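Local coordinates for protein type II restriction enzyme NgoMIV (Neisseria gonorrhoeae, PDB 1FIU) that recognises the double-stranded DNA sequence 5'-GCCGGC-3' as a homotetramer and cuts it after the first G, using magnesium ions, at residues Ser183-Trp188 against Gln196-Glu201; Val217-Glu222 against Lys275-Leu280; Ser226-Ile231 against Asp239-Phe244. All blocks are in the same frame, centred on the assembly; numbering follows the deposited sequence.

Contact 1 of 3, residues Ser183-Trp188 against Gln196-Glu201. With MG (magnesium ion), chain Q; ACY (acetic acid), chain R; nucleotides of chain D.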
loop_
_atom_site.group_PDB
_atom_site.type_symbol
_atom_site.label_atom_id
_atom_site.label_comp_id
_atom_site.label_asym_id
_atom_site.label_seq_id
_atom_site.Cartn_x
_atom_site.Cartn_y
_atom_site.Cartn_z
ATOM N N SER I 183 -6.640 -0.913 -17.975
ATOM C CA SER I 183 -7.872 -0.514 -17.290
ATOM C C SER I 183 -7.966 0.975 -17.611
ATOM O O SER I 183 -7.059 1.741 -17.273
ATOM C CB SER I 183 -7.755 -0.658 -15.776
ATOM O OG SER I 183 -8.878 -0.024 -15.139
ATOM N N ILE I 184 -9.036 1.362 -18.293
ATOM C CA ILE I 184 -9.241 2.762 -18.662
ATOM C C ILE I 184 -10.516 3.238 -17.995
ATOM O O ILE I 184 -11.602 2.848 -18.373
ATOM C CB ILE I 184 -9.371 2.902 -20.187
ATOM C CG1 ILE I 184 -8.083 2.419 -20.866
ATOM C CG2 ILE I 184 -9.704 4.367 -20.544
ATOM C CD1 ILE I 184 -8.181 2.304 -22.364
ATOM N N SER I 185 -10.363 4.074 -16.979
ATOM C CA SER I 185 -11.488 4.626 -16.253
ATOM C C SER I 185 -11.864 5.960 -16.925
ATOM O O SER I 185 -10.985 6.744 -17.283
ATOM C CB SER I 185 -11.060 4.860 -14.804
ATOM O OG SER I 185 -11.867 5.855 -14.207
ATOM N N CYS I 186 -13.168 6.198 -17.106
ATOM C CA CYS I 186 -13.650 7.443 -17.731
ATOM C C CYS I 186 -14.484 8.250 -16.742
ATOM O O CYS I 186 -15.242 7.691 -15.953
ATOM C CB CYS I 186 -14.556 7.129 -18.940
ATOM S SG CYS I 186 -13.769 6.223 -20.266
ATOM N N LYS I 187 -14.341 9.570 -16.802
ATOM C CA LYS I 187 -15.143 10.457 -15.961
ATOM C C LYS I 187 -15.517 11.663 -16.824
ATOM O O LYS I 187 -14.649 12.448 -17.191
ATOM C CB LYS I 187 -14.342 10.892 -14.737
ATOM C CG LYS I 187 -14.006 9.698 -13.840
ATOM C CD LYS I 187 -13.372 10.104 -12.506
ATOM C CE LYS I 187 -13.214 8.887 -11.574
ATOM N NZ LYS I 187 -14.538 8.231 -11.330
ATOM N N TRP I 188 -16.799 11.787 -17.179
ATOM C CA TRP I 188 -17.248 12.896 -18.035
ATOM C C TRP I 188 -16.932 14.213 -17.322
ATOM O O TRP I 188 -16.391 15.158 -17.926
ATOM C CB TRP I 188 -18.748 12.737 -18.313
ATOM C CG TRP I 188 -19.379 13.903 -19.043
ATOM C CD1 TRP I 188 -20.402 14.681 -18.594
ATOM C CD2 TRP I 188 -19.008 14.423 -20.331
ATOM N NE1 TRP I 188 -20.691 15.666 -19.519
ATOM C CE2 TRP I 188 -19.856 15.531 -20.592
ATOM C CE3 TRP I 188 -18.043 14.065 -21.281
ATOM C CZ2 TRP I 188 -19.759 16.287 -21.771
ATOM C CZ3 TRP I 188 -17.944 14.814 -22.451
ATOM C CH2 TRP I 188 -18.806 15.920 -22.682
ATOM N N GLN I 196 -12.357 9.652 -6.345
ATOM C CA GLN I 196 -11.411 8.779 -5.647
ATOM C C GLN I 196 -11.626 7.297 -5.890
ATOM O O GLN I 196 -10.759 6.479 -5.537
ATOM C CB GLN I 196 -11.417 9.071 -4.134
ATOM C CG GLN I 196 -11.121 10.546 -3.808
ATOM C CD GLN I 196 -9.906 11.116 -4.542
ATOM O OE1 GLN I 196 -8.841 10.504 -4.589
ATOM N NE2 GLN I 196 -10.062 12.302 -5.113
ATOM N N ASN I 197 -12.761 6.921 -6.465
ATOM C CA ASN I 197 -12.944 5.496 -6.754
ATOM C C ASN I 197 -11.934 5.030 -7.820
ATOM O O ASN I 197 -11.656 3.832 -7.903
ATOM C CB ASN I 197 -14.391 5.132 -7.148
ATOM C CG ASN I 197 -14.873 5.754 -8.476
ATOM O OD1 ASN I 197 -14.157 6.731 -8.996
ATOM N ND2 ASN I 197 -15.938 5.337 -9.010
ATOM N N ALA I 198 -11.332 5.961 -8.586
ATOM C CA ALA I 198 -10.304 5.578 -9.575
ATOM C C ALA I 198 -9.061 5.110 -8.802
ATOM O O ALA I 198 -8.342 4.206 -9.238
ATOM C CB ALA I 198 -9.954 6.770 -10.487
ATOM N N ARG I 199 -8.814 5.721 -7.648
ATOM C CA ARG I 199 -7.682 5.323 -6.839
ATOM C C ARG I 199 -7.899 3.979 -6.157
ATOM O O ARG I 199 -6.971 3.149 -6.099
ATOM C CB ARG I 199 -7.353 6.384 -5.762
ATOM C CG ARG I 199 -6.821 7.706 -6.315
ATOM C CD ARG I 199 -6.369 8.656 -5.188
ATOM N NE ARG I 199 -6.227 10.056 -5.620
ATOM C CZ ARG I 199 -5.128 10.616 -6.108
ATOM N NH1 ARG I 199 -4.006 9.914 -6.256
ATOM N NH2 ARG I 199 -5.139 11.908 -6.425
ATOM N N SER I 200 -9.099 3.738 -5.623
ATOM C CA SER I 200 -9.325 2.474 -4.954
ATOM C C SER I 200 -9.336 1.326 -5.958
ATOM O O SER I 200 -8.811 0.234 -5.666
ATOM C CB SER I 200 -10.613 2.519 -4.125
ATOM O OG SER I 200 -11.717 2.850 -4.936
ATOM N N GLU I 201 -9.879 1.573 -7.151
ATOM C CA GLU I 201 -9.886 0.522 -8.167
ATOM C C GLU I 201 -8.447 0.254 -8.612
ATOM O O GLU I 201 -8.056 -0.906 -8.786
ATOM C CB GLU I 201 -10.824 0.919 -9.324
ATOM C CG GLU I 201 -12.291 0.656 -8.916
ATOM C CD GLU I 201 -13.347 1.112 -9.935
ATOM O OE1 GLU I 201 -13.185 0.823 -11.145
ATOM O OE2 GLU I 201 -14.350 1.741 -9.508
HETATM MG MG MG Q . -16.065 6.011 -14.748
HETATM C C ACY R . -14.064 4.835 -12.667
HETATM O O ACY R . -14.292 5.987 -13.273
HETATM O OXT ACY R . -14.676 3.772 -12.850
HETATM C CH3 ACY R . -12.921 4.833 -11.664
ATOM P P DC D 2 -19.310 9.705 -15.063
ATOM O OP1 DC D 2 -18.696 10.001 -16.365
ATOM O OP2 DC D 2 -18.454 9.562 -13.850
ATOM O "O5'" DC D 2 -20.357 10.853 -14.721
ATOM C "C5'" DC D 2 -21.362 11.179 -15.665
ATOM C "C4'" DC D 2 -22.270 12.263 -15.129
ATOM O "O4'" DC D 2 -22.989 11.795 -13.970
ATOM C "C3'" DC D 2 -21.593 13.583 -14.741
ATOM O "O3'" DC D 2 -22.300 14.613 -15.481
ATOM C "C2'" DC D 2 -21.668 13.596 -13.216
ATOM C "C1'" DC D 2 -22.868 12.721 -12.892
ATOM N N1 DC D 2 -22.736 11.940 -11.651
ATOM C C2 DC D 2 -23.619 12.186 -10.579
ATOM O O2 DC D 2 -24.562 13.021 -10.745
ATOM N N3 DC D 2 -23.445 11.514 -9.402
ATOM C C4 DC D 2 -22.449 10.602 -9.285
ATOM N N4 DC D 2 -22.293 9.969 -8.095
ATOM C C5 DC D 2 -21.581 10.299 -10.371
ATOM C C6 DC D 2 -21.748 10.989 -11.531
ATOM O OP3 DC D 1 -18.441 3.769 -11.507
ATOM P P DC D 1 -18.082 5.023 -12.268
ATOM O OP1 DC D 1 -17.477 6.113 -11.400
ATOM O OP2 DC D 1 -17.301 4.755 -13.533
ATOM O "O5'" DC D 1 -19.493 5.656 -12.784
ATOM C "C5'" DC D 1 -20.002 5.332 -14.078
ATOM C "C4'" DC D 1 -21.093 6.300 -14.466
ATOM O "O4'" DC D 1 -22.270 5.993 -13.671
ATOM C "C3'" DC D 1 -20.773 7.758 -14.157
ATOM O "O3'" DC D 1 -20.247 8.423 -15.279
ATOM C "C2'" DC D 1 -22.109 8.363 -13.741
ATOM C "C1'" DC D 1 -22.975 7.193 -13.325
ATOM N N1 DC D 1 -23.148 7.200 -11.851
ATOM C C2 DC D 1 -24.263 7.828 -11.313
ATOM O O2 DC D 1 -25.037 8.405 -12.080
ATOM N N3 DC D 1 -24.467 7.797 -9.965
ATOM C C4 DC D 1 -23.584 7.188 -9.170
ATOM N N4 DC D 1 -23.825 7.176 -7.853
ATOM C C5 DC D 1 -22.412 6.558 -9.693
ATOM C C6 DC D 1 -22.234 6.592 -11.027
HETATM O O HOH W 1 -16.737 7.611 -13.465
HETATM O O HOH W 2 -17.614 6.170 -16.344
#
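Polar contact across the two segments comes down to one bond: Lys187 NZ gives a hydrogen bond to Asn197 OD1 at 2.8 Å. The two side chains approach from opposite directions, and the nitrogen meets a lone pair of OD1 in the carbonyl plane, at a C=O...N angle of 131°. A bend at the last torsion of Lys187 (chi4 -58°) brings NZ to the amide oxygen. NZ also donates to oxygen O of a bound acetate at 3.0 Å.

Apolar contact is slight. Ala198 CB rests 4.0 Å from Lys187 CE.

The remaining bonds bring in DNA and metal. The other half of the Asn197 amide works as a donor, ND2 reaching phosphate oxygen OP1 of DC1 in chain D at 2.9 Å. Trp188 N points almost straight at OP1 of DC2 in the same chain, 2.7 Å away. Cys186 turns its carbonyl to the magnesium ion, O lying 2.2 Å from the metal; OP2 of DC1, the acetate, two waters and Asp140 are also ligands. Asn197 thus links Lys187 to the 5'-phosphate of the cleaved strand. Asp140, the Ser185-Cys186-Lys187 run and Glu201 on the helix are consistent with the PD-(D/E)XK signature in the rearranged form of Cfr10I-like enzymes.

Strand 183-187 and helix 197-201 run nearly antiparallel, as the first two elements of a beta-alpha-beta unit that strand 215-220 completes. Ala198 also packs on Val218 of that strand, while Cys186 turns its side chain to helix 62-81.

Contact 2 of 3, residues Val217-Glu222 against Lys275-Leu280; sequences VVVTAE and KDISDL
Leu280 meets both Val217 and Val219, and its side chain is the one to follow. The bond from CA to CB already heads for strand 217-220. CB and CG themselves make no close contact with the strand; CG stands opposite the backbone N (chi1 -177°), which sets the two methyls over neighbouring valines of one strand face, and these do the touching. CD1 reaches Val217 CG2 at 4.1 Å. CD2 comes to 3.8 Å from Val219 CG2. The fork of the leucine therefore spans two residues that are two apart along the strand.

Val219 uses its second branch as well: CG1 packs at 3.9 Å against Ile277 CD1. Ile277 sets off at an angle to the strand, and only its terminal methyl arrives there.

The turn behind these two side chains is tied down by Asp276 and Asp279. Asp276 OD2 accepts from Ser278 N at 2.9 Å, closing an Asx turn, and from Ser278 OG at 2.8 Å on its anti lone pair. The backbone N of Asp276 is held in turn by Asp279 OD2, 2.9 Å away. Asp276 OD2 also forms a salt bridge with Arg9, and Ser278 OG and Asp279 OD1 bond to backbone nitrogens of the third subunit.

Strand 240-243 separates strands 215-220 and 274-276 in the sheet, so the contact reaches over it; Tyr242 touches Val217 and Leu280, and helix 62-81 adds Phe69, Phe76 and Val77. Chemically this is purely methyl against methyl, buried and without direction, so shape fixes the fit here while the polar groups of the turn serve its fold and the subunit interface.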
loop_
_atom_site.group_PDB
_atom_site.type_symbol
_atom_site.label_atom_id
_atom_site.label_comp_id
_atom_site.label_asym_id
_atom_site.label_seq_id
_atom_site.Cartn_x
_atom_site.Cartn_y
_atom_site.Cartn_z
ATOM N N VAL I 217 -5.228 3.938 -16.285
ATOM C CA VAL I 217 -5.328 5.358 -16.664
ATOM C C VAL I 217 -6.741 5.882 -16.491
ATOM O O VAL I 217 -7.687 5.117 -16.324
ATOM C CB VAL I 217 -4.909 5.552 -18.136
ATOM C CG1 VAL I 217 -3.465 5.073 -18.341
ATOM C CG2 VAL I 217 -5.899 4.773 -19.068
ATOM N N VAL I 218 -6.873 7.203 -16.516
ATOM C CA VAL I 218 -8.179 7.839 -16.389
ATOM C C VAL I 218 -8.314 8.825 -17.538
ATOM O O VAL I 218 -7.360 9.523 -17.854
ATOM C CB VAL I 218 -8.300 8.644 -15.075
ATOM C CG1 VAL I 218 -9.647 9.336 -15.029
ATOM C CG2 VAL I 218 -8.122 7.721 -13.871
ATOM N N VAL I 219 -9.483 8.856 -18.179
ATOM C CA VAL I 219 -9.732 9.826 -19.267
ATOM C C VAL I 219 -10.888 10.692 -18.764
ATOM O O VAL I 219 -11.871 10.177 -18.252
ATOM C CB VAL I 219 -10.167 9.124 -20.581
ATOM C CG1 VAL I 219 -10.543 10.199 -21.651
ATOM C CG2 VAL I 219 -9.019 8.240 -21.096
ATOM N N THR I 220 -10.777 12.008 -18.916
ATOM C CA THR I 220 -11.827 12.877 -18.399
ATOM C C THR I 220 -12.126 14.075 -19.294
ATOM O O THR I 220 -11.271 14.513 -20.069
ATOM C CB THR I 220 -11.422 13.386 -16.967
ATOM O OG1 THR I 220 -12.532 14.056 -16.357
ATOM C CG2 THR I 220 -10.221 14.342 -17.046
ATOM N N ALA I 221 -13.356 14.590 -19.192
ATOM C CA ALA I 221 -13.716 15.791 -19.937
ATOM C C ALA I 221 -13.929 16.932 -18.937
ATOM O O ALA I 221 -14.466 17.976 -19.295
ATOM C CB ALA I 221 -14.966 15.574 -20.774
ATOM N N GLU I 222 -13.498 16.738 -17.688
ATOM C CA GLU I 222 -13.640 17.800 -16.671
ATOM C C GLU I 222 -12.891 19.055 -17.145
ATOM O O GLU I 222 -11.700 19.000 -17.479
ATOM C CB GLU I 222 -13.087 17.308 -15.322
ATOM C CG GLU I 222 -12.911 18.432 -14.275
ATOM C CD GLU I 222 -14.210 19.175 -14.001
ATOM O OE1 GLU I 222 -14.141 20.403 -13.769
ATOM O OE2 GLU I 222 -15.294 18.542 -14.001
ATOM N N LYS I 275 -2.030 14.402 -19.734
ATOM C CA LYS I 275 -1.712 14.458 -21.152
ATOM C C LYS I 275 -3.003 14.631 -21.955
ATOM O O LYS I 275 -4.075 14.797 -21.376
ATOM C CB LYS I 275 -0.995 13.168 -21.591
ATOM C CG LYS I 275 0.346 12.922 -20.883
ATOM C CD LYS I 275 0.980 11.603 -21.351
ATOM C CE LYS I 275 2.279 11.284 -20.593
ATOM N NZ LYS I 275 3.022 10.162 -21.303
ATOM N N ASP I 276 -2.894 14.591 -23.282
ATOM C CA ASP I 276 -4.060 14.745 -24.144
ATOM C C ASP I 276 -4.599 13.360 -24.522
ATOM O O ASP I 276 -3.844 12.385 -24.500
ATOM C CB ASP I 276 -3.674 15.445 -25.449
ATOM C CG ASP I 276 -4.868 15.667 -26.356
ATOM O OD1 ASP I 276 -5.794 16.396 -25.945
ATOM O OD2 ASP I 276 -4.888 15.124 -27.470
ATOM N N ILE I 277 -5.877 13.288 -24.891
ATOM C CA ILE I 277 -6.480 12.006 -25.309
ATOM C C ILE I 277 -5.626 11.371 -26.442
ATOM O O ILE I 277 -5.483 10.147 -26.505
ATOM C CB ILE I 277 -7.966 12.224 -25.798
ATOM C CG1 ILE I 277 -8.608 10.911 -26.255
ATOM C CG2 ILE I 277 -8.010 13.227 -26.940
ATOM C CD1 ILE I 277 -8.791 9.927 -25.173
ATOM N N SER I 278 -5.025 12.198 -27.309
ATOM C CA SER I 278 -4.217 11.674 -28.419
ATOM C C SER I 278 -2.911 10.992 -27.987
ATOM O O SER I 278 -2.278 10.288 -28.774
ATOM C CB SER I 278 -3.894 12.798 -29.455
ATOM O OG SER I 278 -2.963 13.731 -28.953
ATOM N N ASP I 279 -2.499 11.207 -26.749
ATOM C CA ASP I 279 -1.279 10.580 -26.234
ATOM C C ASP I 279 -1.574 9.155 -25.760
ATOM O O ASP I 279 -0.661 8.312 -25.648
ATOM C CB ASP I 279 -0.764 11.384 -25.042
ATOM C CG ASP I 279 -0.229 12.729 -25.454
ATOM O OD1 ASP I 279 0.676 12.723 -26.299
ATOM O OD2 ASP I 279 -0.712 13.768 -24.944
ATOM N N LEU I 280 -2.846 8.876 -25.507
ATOM C CA LEU I 280 -3.203 7.572 -24.949
ATOM C C LEU I 280 -2.874 6.343 -25.794
ATOM O O LEU I 280 -2.260 5.388 -25.281
ATOM C CB LEU I 280 -4.679 7.552 -24.528
ATOM C CG LEU I 280 -5.124 6.239 -23.860
ATOM C CD1 LEU I 280 -4.203 5.899 -22.671
ATOM C CD2 LEU I 280 -6.571 6.369 -23.403
#

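Contact 3 of 3, residues Ser226-Ile231 against Asp239-Phe244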
loop_
_atom_site.group_PDB
_atom_site.type_symbol
_atom_site.label_atom_id
_atom_site.label_comp_id
_atom_site.label_asym_id
_atom_site.label_seq_id
_atom_site.Cartn_x
_atom_site.Cartn_y
_atom_site.Cartn_z
ATOM N N SER I 226 -8.372 22.336 -11.208
ATOM C CA SER I 226 -8.510 21.976 -9.798
ATOM C C SER I 226 -9.193 20.625 -9.628
ATOM O O SER I 226 -8.714 19.790 -8.862
ATOM C CB SER I 226 -9.279 23.060 -9.012
ATOM O OG SER I 226 -10.593 23.209 -9.494
ATOM N N ARG I 227 -10.294 20.395 -10.338
ATOM C CA ARG I 227 -10.986 19.116 -10.204
ATOM C C ARG I 227 -10.182 17.985 -10.844
ATOM O O ARG I 227 -10.134 16.873 -10.310
ATOM C CB ARG I 227 -12.397 19.227 -10.790
ATOM C CG ARG I 227 -13.392 19.746 -9.739
ATOM C CD ARG I 227 -14.696 20.253 -10.334
ATOM N NE ARG I 227 -15.635 20.523 -9.257
ATOM C CZ ARG I 227 -16.650 21.381 -9.328
ATOM N NH1 ARG I 227 -16.876 22.078 -10.431
ATOM N NH2 ARG I 227 -17.452 21.527 -8.291
ATOM N N ILE I 228 -9.529 18.265 -11.962
ATOM C CA ILE I 228 -8.684 17.245 -12.588
ATOM C C ILE I 228 -7.587 16.831 -11.581
ATOM O O ILE I 228 -7.264 15.626 -11.442
ATOM C CB ILE I 228 -7.986 17.804 -13.850
ATOM C CG1 ILE I 228 -9.027 18.107 -14.928
ATOM C CG2 ILE I 228 -6.892 16.821 -14.346
ATOM C CD1 ILE I 228 -8.479 19.001 -16.017
ATOM N N SER I 229 -7.023 17.813 -10.870
ATOM C CA SER I 229 -5.935 17.545 -9.930
ATOM C C SER I 229 -6.296 16.591 -8.793
ATOM O O SER I 229 -5.400 15.943 -8.233
ATOM C CB SER I 229 -5.372 18.869 -9.351
ATOM O OG SER I 229 -6.204 19.371 -8.305
ATOM N N SER I 230 -7.591 16.486 -8.472
ATOM C CA SER I 230 -8.029 15.605 -7.391
ATOM C C SER I 230 -7.753 14.125 -7.714
ATOM O O SER I 230 -7.743 13.307 -6.819
ATOM C CB SER I 230 -9.514 15.812 -7.050
ATOM O OG SER I 230 -10.379 15.394 -8.087
ATOM N N ILE I 231 -7.570 13.793 -8.987
ATOM C CA ILE I 231 -7.202 12.411 -9.334
ATOM C C ILE I 231 -5.820 12.349 -10.020
ATOM O O ILE I 231 -5.119 11.343 -9.901
ATOM C CB ILE I 231 -8.313 11.739 -10.211
ATOM C CG1 ILE I 231 -7.998 10.252 -10.451
ATOM C CG2 ILE I 231 -8.469 12.474 -11.518
ATOM C CD1 ILE I 231 -8.051 9.378 -9.178
ATOM N N ASP I 239 -1.597 5.604 -13.354
ATOM C CA ASP I 239 -0.399 5.827 -14.170
ATOM C C ASP I 239 -0.318 7.258 -14.701
ATOM O O ASP I 239 0.741 7.892 -14.643
ATOM C CB ASP I 239 -0.363 4.898 -15.393
ATOM C CG ASP I 239 -0.282 3.414 -15.027
ATOM O OD1 ASP I 239 -0.167 3.073 -13.842
ATOM O OD2 ASP I 239 -0.344 2.604 -15.962
ATOM N N CYS I 240 -1.428 7.727 -15.265
ATOM C CA CYS I 240 -1.511 9.059 -15.863
ATOM C C CYS I 240 -2.978 9.366 -16.179
ATOM O O CYS I 240 -3.788 8.451 -16.326
ATOM C CB CYS I 240 -0.696 9.091 -17.157
ATOM S SG CYS I 240 -0.390 10.808 -17.789
ATOM N N VAL I 241 -3.317 10.654 -16.271
ATOM C CA VAL I 241 -4.674 11.076 -16.613
ATOM C C VAL I 241 -4.622 11.706 -18.001
ATOM O O VAL I 241 -3.636 12.355 -18.366
ATOM C CB VAL I 241 -5.209 12.092 -15.565
ATOM C CG1 VAL I 241 -6.560 12.682 -15.992
ATOM C CG2 VAL I 241 -5.391 11.386 -14.235
ATOM N N TYR I 242 -5.673 11.507 -18.785
ATOM C CA TYR I 242 -5.720 12.038 -20.144
ATOM C C TYR I 242 -6.962 12.906 -20.307
ATOM O O TYR I 242 -8.053 12.472 -19.975
ATOM C CB TYR I 242 -5.758 10.880 -21.148
ATOM C CG TYR I 242 -4.500 10.040 -21.066
ATOM C CD1 TYR I 242 -4.314 9.125 -20.023
ATOM C CD2 TYR I 242 -3.477 10.199 -22.006
ATOM C CE1 TYR I 242 -3.115 8.376 -19.915
ATOM C CE2 TYR I 242 -2.280 9.456 -21.908
ATOM C CZ TYR I 242 -2.111 8.549 -20.854
ATOM O OH TYR I 242 -0.925 7.850 -20.757
ATOM N N HIS I 243 -6.772 14.134 -20.804
ATOM C CA HIS I 243 -7.868 15.079 -20.970
ATOM C C HIS I 243 -8.440 14.990 -22.386
ATOM O O HIS I 243 -7.684 14.892 -23.366
ATOM C CB HIS I 243 -7.369 16.520 -20.699
ATOM C CG HIS I 243 -8.480 17.515 -20.510
ATOM N ND1 HIS I 243 -8.967 18.300 -21.534
ATOM C CD2 HIS I 243 -9.252 17.783 -19.430
ATOM C CE1 HIS I 243 -9.998 19.007 -21.093
ATOM N NE2 HIS I 243 -10.192 18.713 -19.818
ATOM N N PHE I 244 -9.766 15.060 -22.486
ATOM C CA PHE I 244 -10.430 14.948 -23.778
ATOM C C PHE I 244 -10.123 16.069 -24.767
ATOM O O PHE I 244 -10.323 15.902 -25.973
ATOM C CB PHE I 244 -11.958 14.811 -23.595
ATOM C CG PHE I 244 -12.717 16.119 -23.659
ATOM C CD1 PHE I 244 -13.709 16.303 -24.621
ATOM C CD2 PHE I 244 -12.474 17.148 -22.734
ATOM C CE1 PHE I 244 -14.461 17.483 -24.657
ATOM C CE2 PHE I 244 -13.229 18.334 -22.772
ATOM C CZ PHE I 244 -14.216 18.492 -23.730
#
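Val241 and Ile228 bury the largest areas in this helix-on-strand contact, part of the beta-alpha-beta unit formed by strand 215-220, helix 225-232 and strand 240-243. The helix 226-231 and strand 240-243 segments run at 151°, their axes coming within 9.7 Å.

Val241 points at the helix and divides its methyls between two isoleucines one turn apart. CG1 faces Ile228 CG2 at a loose 4.5 Å, and CG2 lies 4.2 Å from Ile231 CG2. The same valine packs on Val218 and Leu274, in the strands that flank its own.

The bond from CA to CB of Ile228 points at the strand. Its CG1 stands opposite the carbonyl carbon (chi1 -66°), which puts CD1 beside His243 and leaves CG2 for the valine. Leu274 of strand 274-276 and Met268 of helix 259-270 also touch it.

Arg227, on the same helix, is directed elsewhere: it forms a salt bridge with Asp34 and a weak hydrogen bond to a guanine base of the bound DNA, consistent with a part in reading the DNA sequence.

The imidazole of His243 is held at its polar end by a hydrogen bond between NE2 and the backbone O of Glu222. Its carbon CD2 meets the tip of Ile228, CD1, at 3.7 Å, the two side chains crossing at about a right angle and the methyl approaching the ring obliquely.

All three contacts are buried and share one mixed sheet, in which strands 179-187, 215-220, 240-243 and 274-276 lie side by side. Contacts 1 and 3 each set a helix against that sheet and meet through Ala198 with Ile231, and through Ser230 O, which receives bonds from Gln196 and Arg199. Contact 2 encloses contact 3 along the chain and uses the face of strand 215-220 turned to helix 62-81. The chemistry follows place: contact 1, at the metal and the cleaved DNA, is polar, whereas contacts 2 and 3 are apolar packing. Backbone pairing joins them, Ser185 with Val219 and Val218 with Tyr242.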